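Local coordinates for protein DNA ligase (Alteromonas mediterranea, PDB 6GDR) that probably seals single-strand breaks in duplex DNA through an adenylated intermediate, as a minimal Lig E type ligase built from a nucleotidyltransferase domain and an OB domain, at residues L221-G226 with G235-E240; T269-G274 with F283-R288; E177-V182 with V210-D215; D9-A14 with A197-G202. One frame throughout, in Å; residues are numbered along the deposited sequence.

How the contacts relate
From the N terminus, contact 4 comes first: residues 9-14, just ahead of strand 15-16, meet the loop 197-202 and so close a loop of 182 residues within the catalytic domain. Contact 3 crosses it, since helix 172-184 lies inside that loop while its partner 210-215 lies beyond it; this contact sets the helix against the connection into the OB domain. Contact 1 then closes the hairpin of strands 214-225 and 234-240, and contact 2 follows in series, pairing 269-274 with 283-288 in the same five-stranded sheet. Contacts 2 and 3 touch, Phe-272 N lying 3.2 Å from Glu-214 O, whereas contact 4 stands about 23 Å from contact 1 at their nearest atoms.

Contact 1 of 4, residues L221-G226 with G235-E240; sequences LAHFAG and GSLLVE. Unlike the reference sequence in segment 221-226: Phe-224 (reference Leu), Ala-225 (reference Pro). With nucleotides of chain A.
The antiparallel hairpin of strands 214-225 and 234-240 in the OB domain is joined here, with Phe-224 facing Ser-236 and His-223 facing Leu-237. Phe-224 N donates to Ser-236 O at 3.0 Å, and Gly-235 N donates to Phe-224 O at 2.7 Å, with a second, weak bond to that oxygen from Ser-236 N. Gly-235 and Ser-236 thus share one partner, a classic beta bulge. A second, less regular one probably sets Leu-221 and Ala-222 opposite Leu-238. Bulges of this kind are consistent with the strong coiling of strands in an OB barrel. At the first bulge Gly-226 and Gly-235 come so close that a side chain on Gly-235 would clash with Gly-226 CA.

On one face the Phe-224 ring turns its edge to Leu-238, CE2 lying 3.9 Å from CB, while Ser-236 OG sits 3.3 Å from Phe-224 CB and is hydrogen-bonded to a DNA phosphate. On the other face Leu-237 CD2 lies 3.6 Å from His-223 CD2, the two side chains side by side and pointing the same way; the imidazole NE2 bonds to Pro-262 O. Beside the Gly-235 bulge, Gly-226 CA approaches OP1 of nucleotide DG11 of chain A at 3.3 Å.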
# COMPACT_ATOMS: atom_id res chain seq x y z
N LEU D 221 -5.09 8.41 -27.55
CA LEU D 221 -5.19 7.67 -28.80
C LEU D 221 -6.59 7.18 -29.12
O LEU D 221 -6.89 6.93 -30.29
CB LEU D 221 -4.25 6.45 -28.78
CG LEU D 221 -2.77 6.72 -28.48
CD1 LEU D 221 -1.99 5.41 -28.54
CD2 LEU D 221 -2.18 7.73 -29.45
N ALA D 222 -7.45 7.02 -28.12
CA ALA D 222 -8.79 6.50 -28.35
C ALA D 222 -9.61 6.69 -27.08
O ALA D 222 -9.08 6.97 -26.00
CB ALA D 222 -8.75 5.02 -28.74
N HIS D 223 -10.93 6.55 -27.23
CA HIS D 223 -11.87 6.64 -26.13
C HIS D 223 -12.46 5.27 -25.85
O HIS D 223 -12.52 4.41 -26.73
CB HIS D 223 -13.00 7.63 -26.44
CG HIS D 223 -12.53 9.03 -26.68
ND1 HIS D 223 -13.39 10.06 -27.01
CD2 HIS D 223 -11.29 9.58 -26.62
CE1 HIS D 223 -12.70 11.18 -27.15
NE2 HIS D 223 -11.42 10.91 -26.92
N PHE D 224 -12.91 5.07 -24.61
CA PHE D 224 -13.56 3.83 -24.20
C PHE D 224 -14.83 4.17 -23.44
O PHE D 224 -14.80 4.95 -22.49
CB PHE D 224 -12.63 2.97 -23.34
CG PHE D 224 -11.61 2.21 -24.13
CD1 PHE D 224 -11.97 1.06 -24.81
CD2 PHE D 224 -10.30 2.64 -24.19
CE1 PHE D 224 -11.03 0.35 -25.54
CE2 PHE D 224 -9.36 1.94 -24.92
CZ PHE D 224 -9.73 0.79 -25.60
N ALA D 225 -15.94 3.58 -23.87
CA ALA D 225 -17.24 3.89 -23.29
C ALA D 225 -17.30 3.46 -21.83
O ALA D 225 -16.83 2.38 -21.46
CB ALA D 225 -18.35 3.21 -24.08
N GLY D 226 -17.89 4.32 -21.00
CA GLY D 226 -18.06 3.99 -19.60
C GLY D 226 -19.26 3.10 -19.35
O GLY D 226 -20.19 3.01 -20.15
N GLY D 235 -15.35 6.43 -20.32
CA GLY D 235 -14.87 5.68 -19.17
C GLY D 235 -13.38 5.81 -18.97
O GLY D 235 -12.91 6.01 -17.85
N SER D 236 -12.61 5.69 -20.06
CA SER D 236 -11.16 5.78 -19.99
C SER D 236 -10.63 6.28 -21.32
O SER D 236 -11.35 6.34 -22.32
CB SER D 236 -10.53 4.44 -19.61
OG SER D 236 -10.83 3.45 -20.58
N LEU D 237 -9.34 6.62 -21.32
CA LEU D 237 -8.65 7.11 -22.51
C LEU D 237 -7.39 6.29 -22.71
O LEU D 237 -6.61 6.10 -21.77
CB LEU D 237 -8.28 8.59 -22.37
CG LEU D 237 -9.42 9.56 -22.05
CD1 LEU D 237 -8.86 10.95 -21.79
CD2 LEU D 237 -10.44 9.60 -23.17
N LEU D 238 -7.18 5.80 -23.93
CA LEU D 238 -5.95 5.10 -24.28
C LEU D 238 -4.90 6.14 -24.62
O LEU D 238 -4.84 6.64 -25.74
CB LEU D 238 -6.18 4.13 -25.43
CG LEU D 238 -4.93 3.37 -25.90
CD1 LEU D 238 -4.34 2.53 -24.77
CD2 LEU D 238 -5.25 2.50 -27.10
N VAL D 239 -4.05 6.46 -23.65
CA VAL D 239 -3.03 7.47 -23.82
C VAL D 239 -1.70 6.78 -24.11
O VAL D 239 -1.56 5.57 -23.95
CB VAL D 239 -2.92 8.40 -22.59
CG1 VAL D 239 -4.26 9.09 -22.33
CG2 VAL D 239 -2.48 7.63 -21.36
N GLU D 240 -0.71 7.56 -24.53
CA GLU D 240 0.61 7.03 -24.85
C GLU D 240 1.65 8.08 -24.48
O GLU D 240 1.50 9.25 -24.83
CB GLU D 240 0.72 6.66 -26.33
CG GLU D 240 2.13 6.30 -26.78
CD GLU D 240 2.16 5.73 -28.18
OE1 GLU D 240 1.78 4.55 -28.36
OE2 GLU D 240 2.57 6.46 -29.11
P DG A 11 -16.45 2.23 -15.57
OP1 DG A 11 -16.81 2.56 -16.96
OP2 DG A 11 -16.79 0.90 -15.01
O5' DG A 11 -14.87 2.44 -15.38
C5' DG A 11 -14.28 3.66 -15.81
C4' DG A 11 -12.83 3.75 -15.35
O4' DG A 11 -12.78 4.00 -13.93
C3' DG A 11 -12.01 2.49 -15.54
O3' DG A 11 -11.50 2.40 -16.86
C2' DG A 11 -10.89 2.68 -14.51
C1' DG A 11 -11.57 3.48 -13.40
N9 DG A 11 -11.86 2.69 -12.21
C8 DG A 11 -13.04 2.05 -11.91
N7 DG A 11 -13.01 1.41 -10.78
C5 DG A 11 -11.72 1.62 -10.30
C6 DG A 11 -11.10 1.17 -9.12
O6 DG A 11 -11.58 0.46 -8.22
N1 DG A 11 -9.78 1.61 -9.02
C2 DG A 11 -9.15 2.40 -9.96
N2 DG A 11 -7.88 2.73 -9.70
N3 DG A 11 -9.72 2.83 -11.07
C4 DG A 11 -11.00 2.40 -11.18

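Contact 2 of 4, residues T269-G274 with F283-R288; sequences TFKFYG and FASFLR. With nucleotides of chain C.
Tyr-273 and Phe-283 form an apolar centre, their side chains crossing at about a right angle, with Tyr-273 CD2 3.6 Å from Phe-283 CB. Chi1 of -49° sets Phe-283 CG anti to its own carbonyl carbon; the ring beyond lays one face against the sugar of nucleotide DC1 of chain C, whose C2' lies 3.5 Å from Phe-283 CD1. Phe-270, on the face of the sheet opposite Lys-271 and Ser-285, brings CD1 to 4.0 Å from Ala-284 CB just ahead of strand 285-289, and its ring meets Phe-247 edge to face.

Strands 267-272 and 285-289 are antiparallel neighbours in the OB-domain sheet, and Phe-286 bonds on its far side to the backbone of Thr-251, consistent with closure of the OB barrel. Lys-271 and Ser-285 exchange both backbone bonds, and Leu-287 N donates to Thr-269 O while Thr-269 N donates to Arg-288 O. Leu-287 CD1 reaches over the backbone to 3.5 Å from Lys-271 N.

Outermost is the polar edge on the DNA. The Lys-271 chain runs extended past Ser-285 OG, which lies 3.3 Å from its CG, and its NZ donates to Tyr-273 OH at 2.9 Å and to OP1 of DC3 of chain C, where the modelled 2.5 Å is unusually short and its exact length doubtful. An alanine in place of Tyr-273 would probably leave the ammonium without its hydroxyl partner, freer to swing from the phosphate, and open a gap beside Phe-283. Near the other end, Arg-288 NH1 lies 3.2 Å from Thr-269 CB, with Thr-269 at the guanidinium edge.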
# COMPACT_ATOMS: atom_id res chain seq x y z
N THR D 269 -2.04 15.66 -19.01
CA THR D 269 -1.09 15.46 -17.92
C THR D 269 -1.73 14.61 -16.83
O THR D 269 -2.88 14.84 -16.45
CB THR D 269 -0.63 16.79 -17.34
OG1 THR D 269 -0.12 17.63 -18.39
CG2 THR D 269 0.47 16.58 -16.30
N PHE D 270 -0.97 13.64 -16.34
CA PHE D 270 -1.46 12.70 -15.33
C PHE D 270 -0.40 12.52 -14.26
O PHE D 270 0.80 12.62 -14.52
CB PHE D 270 -1.80 11.34 -15.95
CG PHE D 270 -0.60 10.58 -16.43
CD1 PHE D 270 0.00 9.63 -15.62
CD2 PHE D 270 -0.07 10.81 -17.69
CE1 PHE D 270 1.11 8.92 -16.05
CE2 PHE D 270 1.04 10.10 -18.13
CZ PHE D 270 1.63 9.16 -17.31
N LYS D 271 -0.86 12.25 -13.04
CA LYS D 271 0.03 11.88 -11.95
C LYS D 271 0.05 10.37 -11.80
O LYS D 271 -0.89 9.67 -12.19
CB LYS D 271 -0.40 12.54 -10.64
CG LYS D 271 -1.45 11.78 -9.83
CD LYS D 271 -1.78 12.53 -8.55
CE LYS D 271 -2.54 11.64 -7.58
NZ LYS D 271 -2.73 12.30 -6.26
N PHE D 272 1.14 9.86 -11.23
CA PHE D 272 1.31 8.43 -11.07
C PHE D 272 2.30 8.17 -9.94
O PHE D 272 3.11 9.03 -9.60
CB PHE D 272 1.79 7.78 -12.38
CG PHE D 272 3.15 8.22 -12.81
CD1 PHE D 272 3.33 9.44 -13.45
CD2 PHE D 272 4.26 7.43 -12.59
CE1 PHE D 272 4.59 9.85 -13.85
CE2 PHE D 272 5.52 7.83 -12.99
CZ PHE D 272 5.68 9.05 -13.62
N TYR D 273 2.21 6.97 -9.38
CA TYR D 273 3.04 6.55 -8.25
C TYR D 273 3.98 5.46 -8.74
O TYR D 273 3.79 4.27 -8.47
CB TYR D 273 2.17 6.08 -7.09
CG TYR D 273 1.24 7.14 -6.54
CD1 TYR D 273 1.52 7.81 -5.36
CD2 TYR D 273 0.06 7.47 -7.21
CE1 TYR D 273 0.67 8.77 -4.86
CE2 TYR D 273 -0.79 8.43 -6.72
CZ TYR D 273 -0.48 9.08 -5.54
OH TYR D 273 -1.33 10.04 -5.05
N GLY D 274 5.02 5.86 -9.46
CA GLY D 274 5.98 4.92 -9.98
C GLY D 274 5.45 4.16 -11.19
O GLY D 274 4.41 4.48 -11.76
N PHE D 283 -1.41 3.51 -10.45
CA PHE D 283 -2.35 4.38 -9.74
C PHE D 283 -2.52 5.71 -10.45
O PHE D 283 -2.75 6.75 -9.82
CB PHE D 283 -1.90 4.62 -8.29
CG PHE D 283 -1.53 3.36 -7.55
CD1 PHE D 283 -2.11 2.14 -7.87
CD2 PHE D 283 -0.59 3.41 -6.53
CE1 PHE D 283 -1.76 0.99 -7.18
CE2 PHE D 283 -0.23 2.26 -5.84
CZ PHE D 283 -0.82 1.05 -6.17
N ALA D 284 -2.42 5.70 -11.78
CA ALA D 284 -2.45 6.94 -12.54
C ALA D 284 -3.83 7.58 -12.48
O ALA D 284 -4.86 6.90 -12.45
CB ALA D 284 -2.07 6.68 -14.00
N SER D 285 -3.85 8.91 -12.45
CA SER D 285 -5.09 9.68 -12.46
C SER D 285 -4.88 10.94 -13.29
O SER D 285 -3.77 11.46 -13.39
CB SER D 285 -5.55 10.04 -11.04
OG SER D 285 -4.57 10.80 -10.36
N PHE D 286 -5.97 11.43 -13.87
CA PHE D 286 -5.92 12.60 -14.73
C PHE D 286 -5.88 13.88 -13.91
O PHE D 286 -6.50 13.97 -12.85
CB PHE D 286 -7.13 12.61 -15.67
CG PHE D 286 -7.32 13.91 -16.40
CD1 PHE D 286 -6.56 14.22 -17.51
CD2 PHE D 286 -8.29 14.81 -15.98
CE1 PHE D 286 -6.74 15.42 -18.18
CE2 PHE D 286 -8.47 16.01 -16.65
CZ PHE D 286 -7.70 16.31 -17.75
N LEU D 287 -5.14 14.87 -14.40
CA LEU D 287 -5.03 16.17 -13.75
C LEU D 287 -5.70 17.25 -14.59
O LEU D 287 -6.85 17.62 -14.33
CB LEU D 287 -3.56 16.53 -13.51
CG LEU D 287 -2.82 15.69 -12.47
CD1 LEU D 287 -1.33 15.70 -12.76
CD2 LEU D 287 -3.10 16.22 -11.07
N ARG D 288 -5.00 17.75 -15.60
CA ARG D 288 -5.56 18.74 -16.51
C ARG D 288 -4.99 18.49 -17.90
O ARG D 288 -4.07 17.70 -18.09
CB ARG D 288 -5.28 20.17 -16.04
CG ARG D 288 -3.80 20.55 -15.89
CD ARG D 288 -3.18 19.95 -14.64
NE ARG D 288 -1.94 20.62 -14.26
CZ ARG D 288 -0.77 20.44 -14.87
NH1 ARG D 288 -0.67 19.61 -15.90
NH2 ARG D 288 0.30 21.09 -14.45
OP3 DC C 1 -6.69 1.98 -0.02
P DC C 1 -5.71 0.92 -0.32
OP1 DC C 1 -6.41 -0.38 -0.22
OP2 DC C 1 -4.52 1.16 0.52
O5' DC C 1 -5.26 1.11 -1.84
C5' DC C 1 -3.89 0.97 -2.20
C4' DC C 1 -3.65 1.50 -3.60
O4' DC C 1 -4.25 0.60 -4.57
C3' DC C 1 -4.25 2.86 -3.88
O3' DC C 1 -3.38 3.91 -3.48
C2' DC C 1 -4.46 2.81 -5.38
C1' DC C 1 -4.85 1.36 -5.62
N1 DC C 1 -6.32 1.12 -5.60
C2 DC C 1 -7.07 1.40 -6.74
O2 DC C 1 -6.50 1.84 -7.74
N3 DC C 1 -8.41 1.18 -6.71
C4 DC C 1 -8.99 0.71 -5.60
N4 DC C 1 -10.31 0.51 -5.62
C5 DC C 1 -8.23 0.42 -4.43
C6 DC C 1 -6.91 0.64 -4.47
P DA C 2 -3.98 5.32 -3.02
OP1 DA C 2 -2.85 6.17 -2.59
OP2 DA C 2 -5.11 5.05 -2.09
O5' DA C 2 -4.60 5.93 -4.36
C5' DA C 2 -3.74 6.30 -5.44
C4' DA C 2 -4.54 6.65 -6.68
O4' DA C 2 -5.26 5.48 -7.15
C3' DA C 2 -5.61 7.71 -6.48
O3' DA C 2 -5.08 9.02 -6.55
C2' DA C 2 -6.57 7.40 -7.61
C1' DA C 2 -6.51 5.88 -7.70
N9 DA C 2 -7.59 5.22 -6.96
C8 DA C 2 -7.53 4.69 -5.70
N7 DA C 2 -8.66 4.17 -5.29
C5 DA C 2 -9.53 4.38 -6.35
C6 DA C 2 -10.89 4.07 -6.54
N6 DA C 2 -11.64 3.44 -5.63
N1 DA C 2 -11.45 4.43 -7.71
C2 DA C 2 -10.70 5.06 -8.62
N3 DA C 2 -9.42 5.41 -8.56
C4 DA C 2 -8.89 5.04 -7.38
P DC C 3 -5.85 10.24 -5.83
OP1 DC C 3 -5.10 11.48 -6.10
OP2 DC C 3 -6.12 9.83 -4.44
O5' DC C 3 -7.26 10.30 -6.60
C5' DC C 3 -7.30 10.60 -7.98
C4' DC C 3 -8.70 10.38 -8.55
O4' DC C 3 -9.13 9.03 -8.24
C3' DC C 3 -9.77 11.28 -7.97
O3' DC C 3 -9.86 12.49 -8.71
C2' DC C 3 -11.04 10.44 -8.06
C1' DC C 3 -10.54 9.00 -8.10
N1 DC C 3 -10.87 8.22 -6.87
C2 DC C 3 -12.14 7.65 -6.74
O2 DC C 3 -12.97 7.80 -7.64
N3 DC C 3 -12.43 6.94 -5.62
C4 DC C 3 -11.52 6.80 -4.66
N4 DC C 3 -11.85 6.09 -3.57
C5 DC C 3 -10.22 7.37 -4.77
C6 DC C 3 -9.94 8.07 -5.88

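Contact 3 of 4, residues E177-V182 with V210-D215; sequences EKLEQV and VKQFED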
# COMPACT_ATOMS: atom_id res chain seq x y z
N GLU D 177 12.88 14.59 3.53
CA GLU D 177 14.16 14.05 3.11
C GLU D 177 14.19 12.53 3.22
O GLU D 177 14.73 11.85 2.34
CB GLU D 177 15.29 14.66 3.94
CG GLU D 177 15.51 16.14 3.70
CD GLU D 177 16.65 16.71 4.52
OE1 GLU D 177 17.12 16.01 5.45
OE2 GLU D 177 17.08 17.84 4.24
N LYS D 178 13.62 11.97 4.29
CA LYS D 178 13.57 10.52 4.42
C LYS D 178 12.70 9.91 3.33
O LYS D 178 13.06 8.87 2.76
CB LYS D 178 13.04 10.13 5.80
CG LYS D 178 13.05 8.63 6.08
CD LYS D 178 14.47 8.08 6.14
CE LYS D 178 14.48 6.56 6.25
NZ LYS D 178 15.86 6.00 6.16
N LEU D 179 11.57 10.53 3.03
CA LEU D 179 10.71 10.05 1.95
C LEU D 179 11.48 10.01 0.63
O LEU D 179 11.44 9.01 -0.09
CB LEU D 179 9.48 10.94 1.83
CG LEU D 179 8.51 10.62 0.70
CD1 LEU D 179 7.95 9.20 0.84
CD2 LEU D 179 7.38 11.64 0.67
N GLU D 180 12.19 11.09 0.31
CA GLU D 180 12.99 11.12 -0.91
C GLU D 180 14.01 9.99 -0.92
O GLU D 180 14.13 9.26 -1.91
CB GLU D 180 13.70 12.48 -1.03
CG GLU D 180 13.15 13.37 -2.14
CD GLU D 180 13.50 12.87 -3.52
OE1 GLU D 180 12.62 12.90 -4.41
OE2 GLU D 180 14.66 12.44 -3.73
N GLN D 181 14.74 9.82 0.18
CA GLN D 181 15.75 8.77 0.25
C GLN D 181 15.13 7.39 0.06
O GLN D 181 15.62 6.58 -0.74
CB GLN D 181 16.50 8.85 1.58
CG GLN D 181 17.54 7.76 1.79
CD GLN D 181 16.99 6.55 2.52
OE1 GLN D 181 16.18 6.67 3.43
NE2 GLN D 181 17.44 5.36 2.11
N VAL D 182 14.04 7.11 0.77
CA VAL D 182 13.38 5.82 0.64
C VAL D 182 12.90 5.61 -0.79
O VAL D 182 13.11 4.55 -1.39
CB VAL D 182 12.22 5.71 1.65
CG1 VAL D 182 11.40 4.45 1.41
CG2 VAL D 182 12.76 5.72 3.07
N VAL D 210 2.14 8.32 3.53
CA VAL D 210 2.98 9.29 2.84
C VAL D 210 3.58 8.61 1.61
O VAL D 210 4.31 7.62 1.74
CB VAL D 210 4.10 9.83 3.75
CG1 VAL D 210 4.71 11.07 3.14
CG2 VAL D 210 3.56 10.12 5.15
N LYS D 211 3.27 9.15 0.43
CA LYS D 211 3.77 8.62 -0.82
C LYS D 211 4.10 9.77 -1.76
O LYS D 211 3.45 10.82 -1.73
CB LYS D 211 2.75 7.69 -1.49
CG LYS D 211 2.55 6.35 -0.78
CD LYS D 211 1.21 5.72 -1.14
CE LYS D 211 1.11 5.37 -2.62
NZ LYS D 211 2.08 4.31 -3.02
N GLN D 212 5.12 9.57 -2.59
CA GLN D 212 5.48 10.56 -3.60
C GLN D 212 4.79 10.24 -4.92
O GLN D 212 4.35 9.12 -5.18
CB GLN D 212 6.99 10.60 -3.82
CG GLN D 212 7.76 11.30 -2.72
CD GLN D 212 9.23 11.55 -3.06
OE1 GLN D 212 9.93 12.21 -2.30
NE2 GLN D 212 9.69 11.02 -4.19
N PHE D 213 4.69 11.27 -5.77
CA PHE D 213 4.12 11.13 -7.09
C PHE D 213 4.68 12.22 -7.99
O PHE D 213 4.99 13.32 -7.53
CB PHE D 213 2.58 11.21 -7.06
CG PHE D 213 2.06 12.51 -6.53
CD1 PHE D 213 1.87 13.59 -7.38
CD2 PHE D 213 1.74 12.66 -5.19
CE1 PHE D 213 1.38 14.79 -6.90
CE2 PHE D 213 1.25 13.85 -4.70
CZ PHE D 213 1.07 14.92 -5.56
N GLU D 214 4.82 11.89 -9.27
CA GLU D 214 5.29 12.84 -10.27
C GLU D 214 4.22 13.03 -11.34
O GLU D 214 3.19 12.35 -11.35
CB GLU D 214 6.60 12.38 -10.92
CG GLU D 214 7.53 11.58 -10.00
CD GLU D 214 7.32 10.09 -10.13
OE1 GLU D 214 6.15 9.64 -10.12
OE2 GLU D 214 8.32 9.35 -10.25
N ASP D 215 4.48 13.96 -12.24
CA ASP D 215 3.60 14.25 -13.36
C ASP D 215 4.26 13.80 -14.66
O ASP D 215 5.46 13.53 -14.73
CB ASP D 215 3.26 15.74 -13.42
CG ASP D 215 2.49 16.21 -12.21
OD1 ASP D 215 2.26 15.39 -11.29
OD2 ASP D 215 2.10 17.40 -12.18
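Leu-179 has CG anti to its backbone N (chi1 177°) and Gln-212 has CG anti to its own carbonyl carbon (chi1 -75°), which brings Leu-179 CG and Gln-212 CG to 3.6 Å. The two side chains slide past each other in opposite directions. Leu-179 CD2 lies 3.4 Å from Gln-212 CG and 3.7 Å from Val-210 CG1, so one methyl of helix 172-184 fits against both residues flanking Lys-211. Leu-190 of strand 189-194 also packs on Leu-179.

One residue further along the helix, Glu-180 bends at chi2 and crosses the Gln-212 side chain at about a right angle. Its CG comes to 3.4 Å from Gln-212 OE1, and Gln-212 NE2 donates a weak hydrogen bond of 3.5 Å to Glu-180 OE1, the carboxylate and amide planes standing 35° apart. Gln-212 OE1 lies just as close to that carboxylate oxygen, an unfavourable approach of two acceptors. An alanine at Gln-212 would probably cost Glu-180 OE1 a weak amide partner and open a gap beside Leu-179.

The contact thus sets a helix of the catalytic domain against the start of the connection into the OB domain. Apolar packing of Leu-179 carries it, and the weak amide-carboxylate bond beside it probably adds little directional hold.

Contact 4 of 4, residues D9-A14 with A197-G202; sequences DGLQLA and AFYHSG. With nucleotides of chain A.
Gln-12 lies against Tyr-199 where the N-terminal segment 9-14 of the catalytic domain passes the loop leading to strand 207-210, and this is the tightly packed part. Gln-12 CB sits over one face of the ring in a CH-pi contact, 4.1 Å from its centroid and 26° off the normal, while Gly-10 O lies in plane at the ring edge. The Tyr-199 hydroxyl accepts the backbone N-H of Gln-12, OH to N 3.1 Å, in a nearly straight bond of 164°, and Asp-134 of strand 129-134 packs on both side chains. With CG anti to the backbone N (chi1 -177°), the extended Gln-12 side chain passes His-200 O, 3.2 Å from its CG. A water donates to Gln-12 OE1 at 3.1 Å and, weakly, to Phe-198 O, bridging the buried amide to the loop. Alongside, Gly-202 N donates to Leu-11 O at 3.2 Å, and Ser-201 CB touches Gly-10 O at 3.4 Å.

The side toward the DNA is looser. The bond from Leu-13 N to Gly-202 O is weak, and His-200 leaves the backbone pointing away from residues 9-14 and is exposed. Gly-202 CA stands 3.3 Å from OP2 of nucleotide DA6 of chain A, where a side chain would clash with OP1. The Tyr-199 hydroxyl ties Gln-12 to the loop, and the bond from Gly-202 N to Leu-11 O probably helps set Gly-202, whose lack of a side chain lets the phosphate come up to the main chain.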
# COMPACT_ATOMS: atom_id res chain seq x y z
N ASP D 9 -13.67 -4.26 15.40
CA ASP D 9 -14.43 -4.61 14.20
C ASP D 9 -13.68 -4.22 12.93
O ASP D 9 -12.95 -5.04 12.36
CB ASP D 9 -15.81 -3.95 14.24
CG ASP D 9 -16.69 -4.38 13.09
OD1 ASP D 9 -17.10 -5.56 13.07
OD2 ASP D 9 -16.98 -3.55 12.20
N GLY D 10 -13.86 -2.98 12.47
CA GLY D 10 -13.29 -2.58 11.21
C GLY D 10 -11.80 -2.28 11.29
O GLY D 10 -11.24 -2.03 12.36
N LEU D 11 -11.15 -2.32 10.13
CA LEU D 11 -9.73 -2.06 10.04
C LEU D 11 -9.46 -0.56 10.12
O LEU D 11 -10.24 0.26 9.65
CB LEU D 11 -9.15 -2.61 8.74
CG LEU D 11 -9.19 -4.13 8.55
CD1 LEU D 11 -8.62 -4.49 7.18
CD2 LEU D 11 -8.42 -4.85 9.65
N GLN D 12 -8.33 -0.22 10.74
CA GLN D 12 -7.87 1.17 10.77
C GLN D 12 -7.17 1.47 9.46
O GLN D 12 -6.10 0.93 9.17
CB GLN D 12 -6.94 1.40 11.96
CG GLN D 12 -6.47 2.84 12.11
CD GLN D 12 -5.59 3.05 13.32
OE1 GLN D 12 -4.91 2.13 13.78
NE2 GLN D 12 -5.61 4.26 13.87
N LEU D 13 -7.77 2.34 8.65
CA LEU D 13 -7.19 2.73 7.38
C LEU D 13 -6.30 3.95 7.55
O LEU D 13 -6.38 4.67 8.55
CB LEU D 13 -8.29 3.01 6.35
CG LEU D 13 -9.35 1.91 6.19
CD1 LEU D 13 -10.32 2.26 5.07
CD2 LEU D 13 -8.71 0.55 5.94
N ALA D 14 -5.44 4.18 6.56
CA ALA D 14 -4.44 5.23 6.63
C ALA D 14 -4.92 6.46 5.86
O ALA D 14 -5.42 6.35 4.74
CB ALA D 14 -3.11 4.75 6.05
N ALA D 197 -1.88 6.63 20.61
CA ALA D 197 -3.21 6.52 20.03
C ALA D 197 -3.74 5.10 20.18
O ALA D 197 -2.99 4.13 20.03
CB ALA D 197 -3.20 6.92 18.56
N PHE D 198 -5.03 4.99 20.48
CA PHE D 198 -5.69 3.70 20.58
C PHE D 198 -6.21 3.28 19.21
O PHE D 198 -6.50 4.11 18.35
CB PHE D 198 -6.85 3.76 21.57
CG PHE D 198 -6.44 4.07 22.99
CD1 PHE D 198 -7.29 4.75 23.84
CD2 PHE D 198 -5.20 3.67 23.47
CE1 PHE D 198 -6.92 5.03 25.14
CE2 PHE D 198 -4.82 3.95 24.77
CZ PHE D 198 -5.69 4.63 25.60
N TYR D 199 -6.32 1.97 19.02
CA TYR D 199 -6.81 1.43 17.76
C TYR D 199 -8.26 1.83 17.54
O TYR D 199 -9.08 1.81 18.47
CB TYR D 199 -6.67 -0.09 17.74
CG TYR D 199 -6.77 -0.70 16.36
CD1 TYR D 199 -5.63 -1.01 15.63
CD2 TYR D 199 -8.01 -0.95 15.78
CE1 TYR D 199 -5.72 -1.56 14.37
CE2 TYR D 199 -8.10 -1.50 14.51
CZ TYR D 199 -6.95 -1.81 13.82
OH TYR D 199 -7.04 -2.36 12.56
N HIS D 200 -8.58 2.21 16.31
CA HIS D 200 -9.94 2.62 15.96
C HIS D 200 -10.09 2.54 14.45
O HIS D 200 -9.23 3.01 13.71
CB HIS D 200 -10.23 4.03 16.47
CG HIS D 200 -11.53 4.60 15.96
ND1 HIS D 200 -11.59 5.75 15.21
CD2 HIS D 200 -12.80 4.17 16.11
CE1 HIS D 200 -12.86 6.00 14.91
NE2 HIS D 200 -13.61 5.06 15.44
N SER D 201 -11.20 1.95 14.00
CA SER D 201 -11.43 1.78 12.58
C SER D 201 -11.49 3.13 11.87
O SER D 201 -11.66 4.18 12.49
CB SER D 201 -12.72 1.01 12.33
OG SER D 201 -13.85 1.75 12.77
N GLY D 202 -11.34 3.09 10.55
CA GLY D 202 -11.47 4.28 9.74
C GLY D 202 -10.18 5.07 9.65
O GLY D 202 -9.12 4.69 10.15
P DA A 6 -14.05 6.96 9.45
OP1 DA A 6 -14.04 6.10 10.65
OP2 DA A 6 -12.93 6.92 8.48
O5' DA A 6 -15.40 6.68 8.64
C5' DA A 6 -16.65 7.09 9.18
C4' DA A 6 -17.76 6.84 8.19
O4' DA A 6 -17.81 7.93 7.23
C3' DA A 6 -17.59 5.56 7.37
O3' DA A 6 -18.81 4.83 7.31
C2' DA A 6 -17.13 6.06 6.01
C1' DA A 6 -17.82 7.42 5.92
N9 DA A 6 -17.14 8.36 5.03
C8 DA A 6 -15.81 8.65 4.98
N7 DA A 6 -15.48 9.54 4.07
C5 DA A 6 -16.69 9.86 3.48
C6 DA A 6 -17.03 10.75 2.44
N6 DA A 6 -16.13 11.50 1.80
N1 DA A 6 -18.33 10.83 2.09
C2 DA A 6 -19.22 10.07 2.73
N3 DA A 6 -19.02 9.20 3.72
C4 DA A 6 -17.72 9.14 4.05
O HOH W 1 -4.12 3.36 16.49